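PDB 4IX8: tyrosine aminotransferase from Leishmania infantum, which probably catalyses the pyridoxal phosphate-dependent transfer of the amino group of L-tyrosine to 2-oxoglutarate. Local coordinates for residues A[184-189]-A[209-214]. Numbering follows the deposited sequence.
Sequences ECRYYY and SHTKAF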
loop_
_atom_site.group_PDB
_atom_site.type_symbol
_atom_site.label_atom_id
_atom_site.label_comp_id
_atom_site.label_asym_id
_atom_site.label_seq_id
_atom_site.Cartn_x
_atom_site.Cartn_y
_atom_site.Cartn_z
ATOM N N GLU A 184 -10.380 18.670 -3.175
ATOM C CA GLU A 184 -9.558 19.813 -3.526
ATOM C C GLU A 184 -8.472 20.014 -2.478
ATOM O O GLU A 184 -8.782 20.134 -1.283
ATOM C CB GLU A 184 -10.364 21.103 -3.632
ATOM C CG GLU A 184 -9.506 22.313 -3.976
ATOM C CD GLU A 184 -10.269 23.637 -3.878
ATOM O OE1 GLU A 184 -11.536 23.661 -3.930
ATOM O OE2 GLU A 184 -9.597 24.684 -3.698
ATOM N N CYS A 185 -7.224 20.077 -2.956
ATOM C CA CYS A 185 -6.032 20.479 -2.174
ATOM C C CYS A 185 -5.901 21.979 -2.236
ATOM O O CYS A 185 -5.543 22.558 -3.256
ATOM C CB CYS A 185 -4.777 19.814 -2.720
ATOM S SG CYS A 185 -3.269 20.096 -1.738
ATOM N N ARG A 186 -6.314 22.626 -1.166
ATOM C CA ARG A 186 -6.368 24.075 -1.123
ATOM C C ARG A 186 -5.166 24.542 -0.324
ATOM O O ARG A 186 -5.075 24.324 0.889
ATOM C CB ARG A 186 -7.678 24.586 -0.516
ATOM C CG ARG A 186 -7.830 26.100 -0.581
ATOM C CD ARG A 186 -9.283 26.528 -0.241
ATOM N NE ARG A 186 -10.285 26.005 -1.182
ATOM C CZ ARG A 186 -11.610 26.160 -1.056
ATOM N NH1 ARG A 186 -12.135 26.791 -0.019
ATOM N NH2 ARG A 186 -12.420 25.641 -1.963
ATOM N N TYR A 187 -4.224 25.123 -1.042
ATOM C CA TYR A 187 -2.952 25.508 -0.484
ATOM C C TYR A 187 -3.027 26.725 0.366
ATOM O O TYR A 187 -3.585 27.741 -0.072
ATOM C CB TYR A 187 -1.966 25.770 -1.607
ATOM C CG TYR A 187 -1.402 24.531 -2.255
ATOM C CD1 TYR A 187 -0.917 23.478 -1.501
ATOM C CD2 TYR A 187 -1.320 24.438 -3.622
ATOM C CE1 TYR A 187 -0.357 22.355 -2.122
ATOM C CE2 TYR A 187 -0.785 23.330 -4.236
ATOM C CZ TYR A 187 -0.299 22.302 -3.501
ATOM O OH TYR A 187 0.245 21.232 -4.174
ATOM N N TYR A 188 -2.438 26.660 1.558
ATOM C CA TYR A 188 -2.032 27.892 2.264
ATOM C C TYR A 188 -0.484 27.947 2.154
ATOM O O TYR A 188 0.157 26.898 2.020
ATOM C CB TYR A 188 -2.534 27.912 3.718
ATOM C CG TYR A 188 -1.951 26.812 4.526
ATOM C CD1 TYR A 188 -0.702 26.953 5.106
ATOM C CD2 TYR A 188 -2.600 25.601 4.664
ATOM C CE1 TYR A 188 -0.133 25.937 5.824
ATOM C CE2 TYR A 188 -2.030 24.568 5.386
ATOM C CZ TYR A 188 -0.800 24.758 5.967
ATOM O OH TYR A 188 -0.198 23.769 6.687
ATOM N N TYR A 189 0.125 29.130 2.196
ATOM C CA TYR A 189 1.543 29.242 1.840
ATOM C C TYR A 189 2.410 29.351 3.088
ATOM O O TYR A 189 1.993 29.861 4.133
ATOM C CB TYR A 189 1.755 30.421 0.833
ATOM C CG TYR A 189 1.141 30.006 -0.502
ATOM C CD1 TYR A 189 1.812 29.134 -1.353
ATOM C CD2 TYR A 189 -0.157 30.381 -0.858
ATOM C CE1 TYR A 189 1.223 28.661 -2.555
ATOM C CE2 TYR A 189 -0.762 29.919 -2.065
ATOM C CZ TYR A 189 -0.059 29.063 -2.911
ATOM O OH TYR A 189 -0.607 28.591 -4.112
ATOM N N SER A 209 -17.636 25.908 4.033
ATOM C CA SER A 209 -18.483 24.839 4.540
ATOM C C SER A 209 -18.024 23.480 4.082
ATOM O O SER A 209 -18.365 22.470 4.696
ATOM C CB SER A 209 -19.955 25.080 4.105
ATOM O OG SER A 209 -20.066 25.210 2.691
ATOM N N HIS A 210 -17.219 23.440 3.024
ATOM C CA HIS A 210 -16.734 22.151 2.503
ATOM C C HIS A 210 -15.313 21.832 2.947
ATOM O O HIS A 210 -14.759 20.843 2.516
ATOM C CB HIS A 210 -16.768 22.136 0.990
ATOM C CG HIS A 210 -18.134 22.168 0.412
ATOM N ND1 HIS A 210 -19.112 21.273 0.760
ATOM C CD2 HIS A 210 -18.697 23.006 -0.482
ATOM C CE1 HIS A 210 -20.216 21.551 0.102
ATOM N NE2 HIS A 210 -19.985 22.587 -0.671
ATOM N N THR A 211 -14.713 22.681 3.781
ATOM C CA THR A 211 -13.343 22.461 4.242
ATOM C C THR A 211 -13.353 21.431 5.377
ATOM O O THR A 211 -13.991 21.673 6.389
ATOM C CB THR A 211 -12.714 23.775 4.780
ATOM O OG1 THR A 211 -12.705 24.799 3.779
ATOM C CG2 THR A 211 -11.354 23.563 5.255
ATOM N N LYS A 212 -12.599 20.340 5.258
ATOM C CA LYS A 212 -12.700 19.219 6.196
ATOM C C LYS A 212 -11.493 18.970 7.079
ATOM O O LYS A 212 -11.585 18.207 8.027
ATOM C CB LYS A 212 -13.013 17.918 5.440
ATOM C CG LYS A 212 -14.365 17.960 4.746
ATOM C CD LYS A 212 -15.537 18.065 5.727
ATOM C CE LYS A 212 -16.705 18.851 5.137
ATOM N NZ LYS A 212 -17.554 18.030 4.242
ATOM N N ALA A 213 -10.356 19.583 6.777
ATOM C CA ALA A 213 -9.157 19.342 7.557
ATOM C C ALA A 213 -8.103 20.404 7.277
ATOM O O ALA A 213 -8.174 21.125 6.293
ATOM C CB ALA A 213 -8.596 17.936 7.254
ATOM N N PHE A 214 -7.157 20.506 8.197
ATOM C CA PHE A 214 -5.972 21.336 8.068
ATOM C C PHE A 214 -4.776 20.400 8.170
ATOM O O PHE A 214 -4.631 19.718 9.169
ATOM C CB PHE A 214 -5.922 22.363 9.169
ATOM C CG PHE A 214 -4.948 23.466 8.937
ATOM C CD1 PHE A 214 -3.668 23.387 9.440
ATOM C CD2 PHE A 214 -5.322 24.607 8.271
ATOM C CE1 PHE A 214 -2.753 24.424 9.237
ATOM C CE2 PHE A 214 -4.430 25.638 8.080
ATOM C CZ PHE A 214 -3.141 25.547 8.569
#
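Y188 and F214 meet over the strand that separates two parallel strands, 184-191 and 211-217, in the mixed, mostly parallel sheet of the large, fold-type I domain of this aminotransferase. The nearest alpha carbons, CA of R186 and CA of T211, lie 8.9 Å apart, and no hydrogen bond joins the segments: strand 163-168 runs between them and shares backbone hydrogen bonds with E184, R186 and Y188. The contact therefore depends on side chains reaching across that middle strand on one sheet face, where helix 229-242 packs against F214 through I235 and C239.

The evidence for an offset stack is direct: ring planes inclined by 9°, centroids 4.6 Å apart, and CZ of F214 above one face of Y188, toward its rim. F214 extends CG anti to its backbone N (chi1 -165°), carrying the ring to the tyrosine although its CB points elsewhere. The two side chains approach at about a right angle while their rings remain nearly parallel. The hydroxyl of Y188 is hydrogen-bonded to the carbonyl O of V215, a polar anchor just beyond the stack.

Nearer the strand starts the contact is looser, with NH1 of R186 4.3 Å from OG1 of T211. Both groups lean on D208: its carboxylate OD2 forms a salt bridge with NH1, and its backbone N bonds OG1; NH1 also bonds the carbonyl O of M206, and OG1 pairs with OD1 of N163. Side-on, the guanidinium also grips E184, NH2 meeting OE1 and NE meeting OE2, each at 2.9 Å; the NE bond is nearly straight at 169°, yet NE approaches OE2 from above the carboxylate plane.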